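Long-range contacts in oxalate-binding protein (Thermotoga maritima, PDB 1O4T), which binds oxalate and a manganese ion as a homodimeric cupin and is probably an oxalate decarboxylase: residues M34-K38 / G67-H73; N54-L58 / V129-L133; E88-N94 / E112-N118. All blocks are in the same frame, centred on the assembly; numbering follows the deposited sequence.

Contact 1: M34-K38 / G67-H73; sequences MRGGK and GSSVGLH. With MN (manganese (II) ion), chain C; OXL (oxalate ion), chain D.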
loop_
_atom_site.group_PDB
_atom_site.type_symbol
_atom_site.label_atom_id
_atom_site.label_comp_id
_atom_site.label_asym_id
_atom_site.label_seq_id
_atom_site.Cartn_x
_atom_site.Cartn_y
_atom_site.Cartn_z
ATOM N N MET A 34 2.535 -0.093 -21.460
ATOM C CA MET A 34 2.567 0.970 -20.489
ATOM C C MET A 34 4.012 1.407 -20.302
ATOM O O MET A 34 4.878 0.584 -20.024
ATOM C CB MET A 34 2.004 0.491 -19.155
ATOM C CG MET A 34 1.858 1.637 -18.160
ATOM S SD MET A 34 1.245 1.138 -16.618
ATOM C CE MET A 34 1.048 2.744 -16.005
ATOM N N ARG A 35 4.246 2.704 -20.447
ATOM C CA ARG A 35 5.582 3.285 -20.450
ATOM C C ARG A 35 6.538 2.559 -21.371
ATOM O O ARG A 35 7.715 2.439 -21.066
ATOM C CB ARG A 35 6.144 3.317 -19.033
ATOM C CG ARG A 35 5.237 4.029 -18.018
ATOM C CD ARG A 35 4.515 5.249 -18.553
ATOM N NE ARG A 35 5.314 6.452 -18.393
ATOM C CZ ARG A 35 5.158 7.340 -17.416
ATOM N NH1 ARG A 35 5.961 8.400 -17.367
ATOM N NH2 ARG A 35 4.212 7.174 -16.486
ATOM N N GLY A 36 6.039 2.087 -22.505
ATOM C CA GLY A 36 6.844 1.288 -23.413
ATOM C C GLY A 36 7.124 -0.162 -23.007
ATOM O O GLY A 36 8.054 -0.764 -23.545
ATOM N N GLY A 37 6.334 -0.730 -22.085
ATOM C CA GLY A 37 6.530 -2.124 -21.644
ATOM C C GLY A 37 5.869 -3.144 -22.559
ATOM O O GLY A 37 5.372 -2.790 -23.618
ATOM N N LYS A 38 5.850 -4.409 -22.156
ATOM C CA LYS A 38 5.328 -5.505 -22.990
ATOM C C LYS A 38 3.886 -5.846 -22.629
ATOM O O LYS A 38 3.485 -5.769 -21.468
ATOM C CB LYS A 38 6.187 -6.767 -22.829
ATOM C CG LYS A 38 7.699 -6.498 -22.916
ATOM C CD LYS A 38 8.520 -7.773 -23.026
ATOM C CE LYS A 38 8.709 -8.472 -21.699
ATOM N NZ LYS A 38 9.503 -9.775 -21.850
ATOM N N GLY A 67 4.032 -12.385 -18.659
ATOM C CA GLY A 67 4.728 -11.879 -19.848
ATOM C C GLY A 67 4.748 -10.356 -19.993
ATOM O O GLY A 67 5.462 -9.829 -20.856
ATOM N N SER A 68 3.955 -9.652 -19.185
ATOM C CA SER A 68 3.794 -8.227 -19.379
ATOM C C SER A 68 4.765 -7.443 -18.487
ATOM O O SER A 68 5.346 -7.996 -17.533
ATOM C CB SER A 68 2.342 -7.807 -19.114
ATOM O OG SER A 68 2.032 -7.957 -17.741
ATOM N N SER A 69 4.926 -6.164 -18.796
ATOM C CA SER A 69 5.811 -5.289 -18.029
ATOM C C SER A 69 5.328 -3.863 -18.075
ATOM O O SER A 69 4.604 -3.472 -18.996
ATOM C CB SER A 69 7.237 -5.343 -18.561
ATOM O OG SER A 69 7.404 -4.679 -19.821
ATOM N N VAL A 70 5.698 -3.088 -17.057
ATOM C CA VAL A 70 5.684 -1.625 -17.152
ATOM C C VAL A 70 7.091 -1.232 -17.569
ATOM O O VAL A 70 8.056 -1.658 -16.956
ATOM C CB VAL A 70 5.370 -0.961 -15.828
ATOM C CG1 VAL A 70 5.402 0.533 -15.972
ATOM C CG2 VAL A 70 4.029 -1.434 -15.299
ATOM N N GLY A 71 7.195 -0.411 -18.611
ATOM C CA GLY A 71 8.459 -0.098 -19.243
ATOM C C GLY A 71 9.275 0.869 -18.440
ATOM O O GLY A 71 8.775 1.492 -17.510
ATOM N N LEU A 72 10.552 0.971 -18.788
ATOM C CA LEU A 72 11.464 1.858 -18.080
ATOM C C LEU A 72 11.013 3.300 -18.226
ATOM O O LEU A 72 10.727 3.760 -19.330
ATOM C CB LEU A 72 12.920 1.669 -18.575
ATOM C CG LEU A 72 14.067 2.426 -17.874
ATOM C CD1 LEU A 72 14.333 1.847 -16.490
ATOM C CD2 LEU A 72 15.346 2.388 -18.705
ATOM N N HIS A 73 10.888 3.999 -17.086
ATOM C CA HIS A 73 10.590 5.416 -17.091
ATOM C C HIS A 73 11.142 6.043 -15.834
ATOM O O HIS A 73 11.383 5.369 -14.836
ATOM C CB HIS A 73 9.087 5.679 -17.130
ATOM C CG HIS A 73 8.368 5.078 -15.974
ATOM N ND1 HIS A 73 8.236 3.719 -15.823
ATOM C CD2 HIS A 73 7.824 5.639 -14.870
ATOM C CE1 HIS A 73 7.601 3.466 -14.689
ATOM N NE2 HIS A 73 7.325 4.614 -14.102
HETATM MN MN MN C . 6.775 4.677 -12.011
HETATM C C1 OXL D . 4.342 3.385 -12.450
HETATM C C2 OXL D . 4.020 4.762 -12.837
HETATM O O1 OXL D . 3.290 2.545 -12.365
HETATM O O2 OXL D . 2.770 4.980 -13.285
HETATM O O3 OXL D . 5.508 3.024 -12.184
HETATM O O4 OXL D . 4.828 5.688 -12.719
HETATM O O HOH W 1 2.360 -2.888 -20.710
HETATM O O HOH W 2 10.104 2.574 -21.703
HETATM O O HOH W 3 7.099 -11.165 -22.514
#
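Arg35, Lys38 and Ser69 bury the most surface where the loop 34-38 lies along the edge of strand 69-73. Arg35 lays its aliphatic part on the metal ligand His73: CG sits 4.0 Å from the centroid of the imidazole, over its face, a CH-pi contact. The ring is also held from within its own strand, His73 ND1 donating to Gly71 O at 2.8 Å, which leaves His73 NE2 to bind MN at 2.2 Å.

At the far end, Lys38 and Ser69 exchange hydrogen bonds. Lys38 N donates to Ser69 OG (2.8 Å), and Ser69 N returns one to Lys38 O (3.1 Å), so a side-chain hydroxyl stands in for a backbone acceptor. The Lys38 chain runs out over Gly67; its NZ pairs with Glu117 on the next strand and reaches Gly67 O through a water.

Between these ends the backbones come very close, with Gly37 CA and Gly71 CA 3.7 Å apart. Gly71 N donates to Met34 O (2.9 Å), which also takes the turn bond from Gly37 N (2.8 Å). A CB on Gly37 or on Gly71 would clash with the backbone of the other segment, so both positions call for glycine. Met34 reaches the pocket in an extended t/t/t conformation, SD 4.0 Å from Val70 CG2 and CE 3.9 Å from OXL O2.

Oxalate chelates the manganese through O3 and O4, and His75, Glu80 and His114 join His73 around the ion: the three-histidine, one-glutamate metal site characteristic of the cupin double-stranded beta-helix, here with Met34 of the 34-38 loop lining the oxalate pocket.

Contact 2: N54-L58 / V129-L133; sequences NKARL and VIILL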
loop_
_atom_site.group_PDB
_atom_site.type_symbol
_atom_site.label_atom_id
_atom_site.label_comp_id
_atom_site.label_asym_id
_atom_site.label_seq_id
_atom_site.Cartn_x
_atom_site.Cartn_y
_atom_site.Cartn_z
ATOM N N ASN A 54 -3.493 16.565 -2.920
ATOM C CA ASN A 54 -2.431 16.897 -3.879
ATOM C C ASN A 54 -1.003 16.600 -3.354
ATOM O O ASN A 54 -0.009 17.125 -3.879
ATOM C CB ASN A 54 -2.582 18.366 -4.363
ATOM C CG ASN A 54 -3.980 18.664 -4.961
ATOM O OD1 ASN A 54 -4.434 18.000 -5.905
ATOM N ND2 ASN A 54 -4.658 19.671 -4.405
ATOM N N LYS A 55 -0.910 15.714 -2.353
ATOM C CA LYS A 55 0.369 15.297 -1.769
ATOM C C LYS A 55 0.923 14.044 -2.445
ATOM O O LYS A 55 2.124 13.779 -2.391
ATOM C CB LYS A 55 0.197 15.056 -0.277
ATOM C CG LYS A 55 -0.145 16.316 0.498
ATOM C CD LYS A 55 1.046 17.267 0.492
ATOM C CE LYS A 55 0.826 18.449 1.386
ATOM N NZ LYS A 55 1.917 19.456 1.192
ATOM N N ALA A 56 0.024 13.263 -3.045
ATOM C CA ALA A 56 0.351 12.067 -3.822
ATOM C C ALA A 56 -0.464 12.150 -5.098
ATOM O O ALA A 56 -1.584 12.669 -5.096
ATOM C CB ALA A 56 0.009 10.813 -3.054
ATOM N N ARG A 57 0.101 11.713 -6.205
ATOM C CA ARG A 57 -0.608 11.820 -7.454
ATOM C C ARG A 57 -1.143 10.481 -7.981
ATOM O O ARG A 57 -1.918 10.485 -8.944
ATOM C CB ARG A 57 0.242 12.560 -8.503
ATOM C CG ARG A 57 1.288 11.735 -9.247
ATOM C CD ARG A 57 1.890 12.503 -10.446
ATOM N NE ARG A 57 2.976 11.799 -11.116
ATOM C CZ ARG A 57 2.817 10.762 -11.940
ATOM N NH1 ARG A 57 1.613 10.296 -12.249
ATOM N NH2 ARG A 57 3.874 10.197 -12.478
ATOM N N LEU A 58 -0.736 9.365 -7.363
ATOM C CA LEU A 58 -1.196 8.030 -7.731
ATOM C C LEU A 58 -1.312 7.109 -6.517
ATOM O O LEU A 58 -0.386 7.026 -5.720
ATOM C CB LEU A 58 -0.200 7.366 -8.699
ATOM C CG LEU A 58 -0.637 6.005 -9.271
ATOM C CD1 LEU A 58 -1.804 6.200 -10.236
ATOM C CD2 LEU A 58 0.512 5.336 -9.961
ATOM N N VAL A 129 2.174 3.833 -5.402
ATOM C CA VAL A 129 1.863 5.094 -4.782
ATOM C C VAL A 129 2.945 6.121 -5.180
ATOM O O VAL A 129 4.109 5.902 -4.948
ATOM C CB VAL A 129 1.861 4.992 -3.239
ATOM C CG1 VAL A 129 1.197 6.217 -2.642
ATOM C CG2 VAL A 129 1.123 3.761 -2.809
ATOM N N ILE A 130 2.557 7.238 -5.769
ATOM C CA ILE A 130 3.533 8.246 -6.155
ATOM C C ILE A 130 3.342 9.429 -5.224
ATOM O O ILE A 130 2.251 9.948 -5.153
ATOM C CB ILE A 130 3.356 8.646 -7.628
ATOM C CG1 ILE A 130 3.567 7.425 -8.525
ATOM C CG2 ILE A 130 4.359 9.745 -8.007
ATOM C CD1 ILE A 130 3.217 7.669 -10.029
ATOM N N ILE A 131 4.403 9.844 -4.534
ATOM C CA ILE A 131 4.331 10.916 -3.569
ATOM C C ILE A 131 5.205 12.068 -4.070
ATOM O O ILE A 131 6.379 11.884 -4.457
ATOM C CB ILE A 131 4.740 10.386 -2.172
ATOM C CG1 ILE A 131 3.717 9.319 -1.705
ATOM C CG2 ILE A 131 4.837 11.490 -1.180
ATOM C CD1 ILE A 131 3.915 8.769 -0.299
ATOM N N LEU A 132 4.601 13.249 -4.056
ATOM C CA LEU A 132 5.188 14.430 -4.638
ATOM C C LEU A 132 6.318 15.049 -3.805
ATOM O O LEU A 132 6.218 15.152 -2.582
ATOM C CB LEU A 132 4.097 15.460 -4.939
ATOM C CG LEU A 132 3.009 14.943 -5.897
ATOM C CD1 LEU A 132 2.018 16.050 -6.233
ATOM C CD2 LEU A 132 3.601 14.352 -7.183
ATOM N N LEU A 133 7.369 15.440 -4.544
ATOM C CA LEU A 133 8.649 16.066 -4.119
ATOM C C LEU A 133 9.683 15.157 -3.425
ATOM O O LEU A 133 10.730 14.849 -4.037
ATOM C CB LEU A 133 8.398 17.346 -3.356
ATOM C CG LEU A 133 7.417 18.291 -4.063
ATOM C CD1 LEU A 133 7.663 19.644 -3.548
ATOM C CD2 LEU A 133 7.486 18.294 -5.584
ATOM O OXT LEU A 133 9.521 14.699 -2.279
HETATM O O HOH W 4 3.900 15.230 -1.253
#
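Three backbone hydrogen bonds tie the start of strand 56-64 to the C-terminal strand. Lys55 O accepts from Leu132 N at 3.0 Å, Arg57 N donates to Ile130 O at 3.0 Å, and Leu58 O accepts from Ile130 N at 3.0 Å. Ile130 therefore uses both its amide and its carbonyl on this neighbour, but with two different residues, because the register slips by one between the pairs Ala56-Ile131 and Leu58-Ile130. That slip is a beta bulge, with Arg57 the extra residue. Beside it, Leu58 N is buried without a partner in the model.

Lys55 O has a second donor: a water bonds to it at 2.6 Å and to Leu132 O at 2.7 Å, bridging the two carbonyls at the end of the pairing. The amides of Val129 and Ile131 belong to the other side of their strand, where both residues bond to strand 78-86. The C-terminal strand thus sits inside the larger antiparallel sheet of the cupin barrel, between 56-64 and 78-86.

Leu58 and Ile130 share the face that lines the oxalate pocket, Leu58 CD2 lying 3.6 Å from Ile130 CD1. That same Ile130 CD1 lies 3.6 Å from Arg57 NH2, over a face of the guanidinium, whose NE makes a salt bridge with Glu78. On the reverse face, Ala56 CB meets Ile131 CG1 at 4.2 Å, and Ile131 packs on Lys55 of the second subunit.

Contact 3: E88-N94 / E112-N118; sequences EGVFHDN and ESHSIEN. With MN (manganese (II) ion), chain C.
Strands 88-93 and 113-117 run antiparallel, their axes 4.7 Å apart at closest and 173° between directions. Val90 faces Glu117 and His92 faces Ser115 as hydrogen-bonded pairs, with Phe91-Ile116 the non-hydrogen-bonded pair between them (CA-CA 4.5 Å). Val90 N to Glu117 O and Glu117 N to Val90 O are both 2.9 Å; His92 N to Ser115 O is 3.0 Å, Ser115 N to His92 O 3.2 Å. Gly89 is almost fully extended (179/-163), and a CB there would strike Glu117 O. These are the central strands of the smaller cupin sheet, flanked by 69-74 and 96-101. Phe91 (chi1 t), Ile116 (t) and His114 (p) point into the barrel. His114 NE2 binds MN at 2.2 Å, and its ring meets Phe91 rim to rim, centroids 5.9 Å apart, planes at 78°. Asp93 OD1 and Glu112 OE1, like charges 3.0 Å apart, accept from Thr108 and Asp109 respectively. On the face opposite Phe91, His92 CB lies 3.1 Å from Ser115 OG.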
loop_
_atom_site.group_PDB
_atom_site.type_symbol
_atom_site.label_atom_id
_atom_site.label_comp_id
_atom_site.label_asym_id
_atom_site.label_seq_id
_atom_site.Cartn_x
_atom_site.Cartn_y
_atom_site.Cartn_z
ATOM N N GLU A 88 5.086 -13.043 -8.847
ATOM C CA GLU A 88 6.525 -12.911 -8.897
ATOM C C GLU A 88 6.951 -12.093 -10.120
ATOM O O GLU A 88 6.252 -12.006 -11.109
ATOM C CB GLU A 88 7.145 -14.316 -9.038
ATOM C CG GLU A 88 7.329 -15.034 -7.734
ATOM C CD GLU A 88 7.719 -16.500 -7.936
ATOM O OE1 GLU A 88 7.714 -17.246 -6.924
ATOM O OE2 GLU A 88 8.006 -16.885 -9.099
ATOM N N GLY A 89 8.136 -11.530 -10.054
ATOM C CA GLY A 89 8.669 -10.791 -11.169
ATOM C C GLY A 89 10.030 -10.186 -10.894
ATOM O O GLY A 89 10.737 -10.602 -9.986
ATOM N N VAL A 90 10.406 -9.224 -11.730
ATOM C CA VAL A 90 11.704 -8.584 -11.634
ATOM C C VAL A 90 11.500 -7.064 -11.668
ATOM O O VAL A 90 10.846 -6.529 -12.569
ATOM C CB VAL A 90 12.622 -9.008 -12.764
ATOM C CG1 VAL A 90 13.944 -8.364 -12.585
ATOM C CG2 VAL A 90 12.795 -10.502 -12.805
ATOM N N PHE A 91 12.007 -6.400 -10.634
ATOM C CA PHE A 91 12.016 -4.966 -10.489
ATOM C C PHE A 91 13.369 -4.418 -10.924
ATOM O O PHE A 91 14.425 -4.915 -10.500
ATOM C CB PHE A 91 11.791 -4.651 -9.017
ATOM C CG PHE A 91 11.806 -3.197 -8.699
ATOM C CD1 PHE A 91 10.837 -2.350 -9.215
ATOM C CD2 PHE A 91 12.749 -2.671 -7.850
ATOM C CE1 PHE A 91 10.812 -1.000 -8.910
ATOM C CE2 PHE A 91 12.723 -1.279 -7.535
ATOM C CZ PHE A 91 11.753 -0.466 -8.085
ATOM N N HIS A 92 13.352 -3.449 -11.818
ATOM C CA HIS A 92 14.561 -2.789 -12.252
ATOM C C HIS A 92 14.609 -1.414 -11.611
ATOM O O HIS A 92 13.677 -0.634 -11.776
ATOM C CB HIS A 92 14.585 -2.625 -13.780
ATOM C CG HIS A 92 15.850 -2.011 -14.312
ATOM N ND1 HIS A 92 16.906 -2.766 -14.780
ATOM C CD2 HIS A 92 16.232 -0.715 -14.447
ATOM C CE1 HIS A 92 17.884 -1.968 -15.173
ATOM N NE2 HIS A 92 17.497 -0.718 -14.994
ATOM N N ASP A 93 15.693 -1.111 -10.917
ATOM C CA ASP A 93 15.921 0.250 -10.422
ATOM C C ASP A 93 17.426 0.489 -10.185
ATOM O O ASP A 93 18.190 -0.443 -9.879
ATOM C CB ASP A 93 15.027 0.474 -9.201
ATOM C CG ASP A 93 15.263 1.810 -8.479
ATOM O OD1 ASP A 93 14.404 2.717 -8.549
ATOM O OD2 ASP A 93 16.259 2.009 -7.753
ATOM N N ASN A 94 17.855 1.733 -10.420
ATOM C CA ASN A 94 19.271 2.119 -10.366
ATOM C C ASN A 94 20.180 1.163 -11.155
ATOM O O ASN A 94 21.272 0.797 -10.705
ATOM C CB ASN A 94 19.724 2.240 -8.904
ATOM C CG ASN A 94 21.044 2.927 -8.761
ATOM O OD1 ASN A 94 21.258 4.004 -9.289
ATOM N ND2 ASN A 94 21.954 2.291 -8.071
ATOM N N GLU A 112 15.520 8.723 -10.213
ATOM C CA GLU A 112 15.733 7.358 -10.691
ATOM C C GLU A 112 14.684 6.918 -11.712
ATOM O O GLU A 112 13.576 7.415 -11.734
ATOM C CB GLU A 112 15.704 6.366 -9.538
ATOM C CG GLU A 112 16.623 6.702 -8.389
ATOM C CD GLU A 112 16.731 5.583 -7.367
ATOM O OE1 GLU A 112 15.708 4.929 -6.996
ATOM O OE2 GLU A 112 17.869 5.368 -6.922
ATOM N N SER A 113 15.041 5.937 -12.518
ATOM C CA SER A 113 14.138 5.328 -13.476
ATOM C C SER A 113 13.919 3.894 -13.057
ATOM O O SER A 113 14.835 3.270 -12.496
ATOM C CB SER A 113 14.733 5.355 -14.873
ATOM O OG SER A 113 15.020 6.670 -15.290
ATOM N N HIS A 114 12.711 3.370 -13.319
ATOM C CA HIS A 114 12.388 1.991 -12.998
ATOM C C HIS A 114 11.458 1.322 -14.019
ATOM O O HIS A 114 10.899 1.996 -14.907
ATOM C CB HIS A 114 11.796 1.842 -11.557
ATOM C CG HIS A 114 10.425 2.427 -11.369
ATOM N ND1 HIS A 114 9.777 2.389 -10.149
ATOM C CD2 HIS A 114 9.620 3.134 -12.197
ATOM C CE1 HIS A 114 8.616 3.022 -10.241
ATOM N NE2 HIS A 114 8.493 3.486 -11.472
ATOM N N SER A 115 11.324 -0.004 -13.855
ATOM C CA SER A 115 10.439 -0.838 -14.664
ATOM C C SER A 115 10.114 -2.045 -13.830
ATOM O O SER A 115 10.779 -2.285 -12.813
ATOM C CB SER A 115 11.104 -1.288 -15.962
ATOM O OG SER A 115 12.236 -2.076 -15.725
ATOM N N ILE A 116 9.122 -2.822 -14.251
ATOM C CA ILE A 116 8.809 -4.055 -13.548
ATOM C C ILE A 116 8.202 -5.033 -14.523
ATOM O O ILE A 116 7.351 -4.649 -15.344
ATOM C CB ILE A 116 7.865 -3.770 -12.318
ATOM C CG1 ILE A 116 7.556 -5.043 -11.532
ATOM C CG2 ILE A 116 6.576 -3.098 -12.738
ATOM C CD1 ILE A 116 7.052 -4.766 -10.072
ATOM N N GLU A 117 8.661 -6.278 -14.462
ATOM C CA GLU A 117 8.198 -7.322 -15.369
ATOM C C GLU A 117 7.679 -8.556 -14.633
ATOM O O GLU A 117 8.301 -9.044 -13.663
ATOM C CB GLU A 117 9.327 -7.739 -16.313
ATOM C CG GLU A 117 8.838 -8.632 -17.437
ATOM C CD GLU A 117 9.893 -8.945 -18.490
ATOM O OE1 GLU A 117 10.854 -8.162 -18.641
ATOM O OE2 GLU A 117 9.727 -9.970 -19.186
ATOM N N ASN A 118 6.558 -9.088 -15.129
ATOM C CA ASN A 118 6.054 -10.373 -14.650
ATOM C C ASN A 118 6.746 -11.553 -15.353
ATOM O O ASN A 118 6.419 -11.906 -16.477
ATOM C CB ASN A 118 4.531 -10.470 -14.806
ATOM C CG ASN A 118 3.968 -11.748 -14.236
ATOM O OD1 ASN A 118 4.725 -12.585 -13.743
ATOM N ND2 ASN A 118 2.630 -11.913 -14.301
HETATM MN MN MN C . 6.775 4.677 -12.011
HETATM O O HOH W 5 3.875 -13.898 -11.301
HETATM O O HOH W 6 11.921 -4.938 -15.300
#

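How the contacts relate
All three contacts mix buried and exposed residues, and each sends a side chain to the metal-oxalate site. Contacts 1 and 3 share the smaller sheet, where strands 69-74 and 113-117 are neighbours; they touch through the Lys38 NZ-Glu117 OE2 salt bridge (2.7 Å), and each supplies a histidine to the manganese. Contact 2 belongs to the larger sheet, its centre about 21 Å from that of contact 1 and 19 Å from that of contact 3, and gives the pocket an apolar wall instead of a ligand. Contact 3 is regular strand pairing, contact 2 is interrupted by a bulge, and contact 1 is a glycine-rich loop against a strand. Contacts 2 and 3 also reach the second subunit.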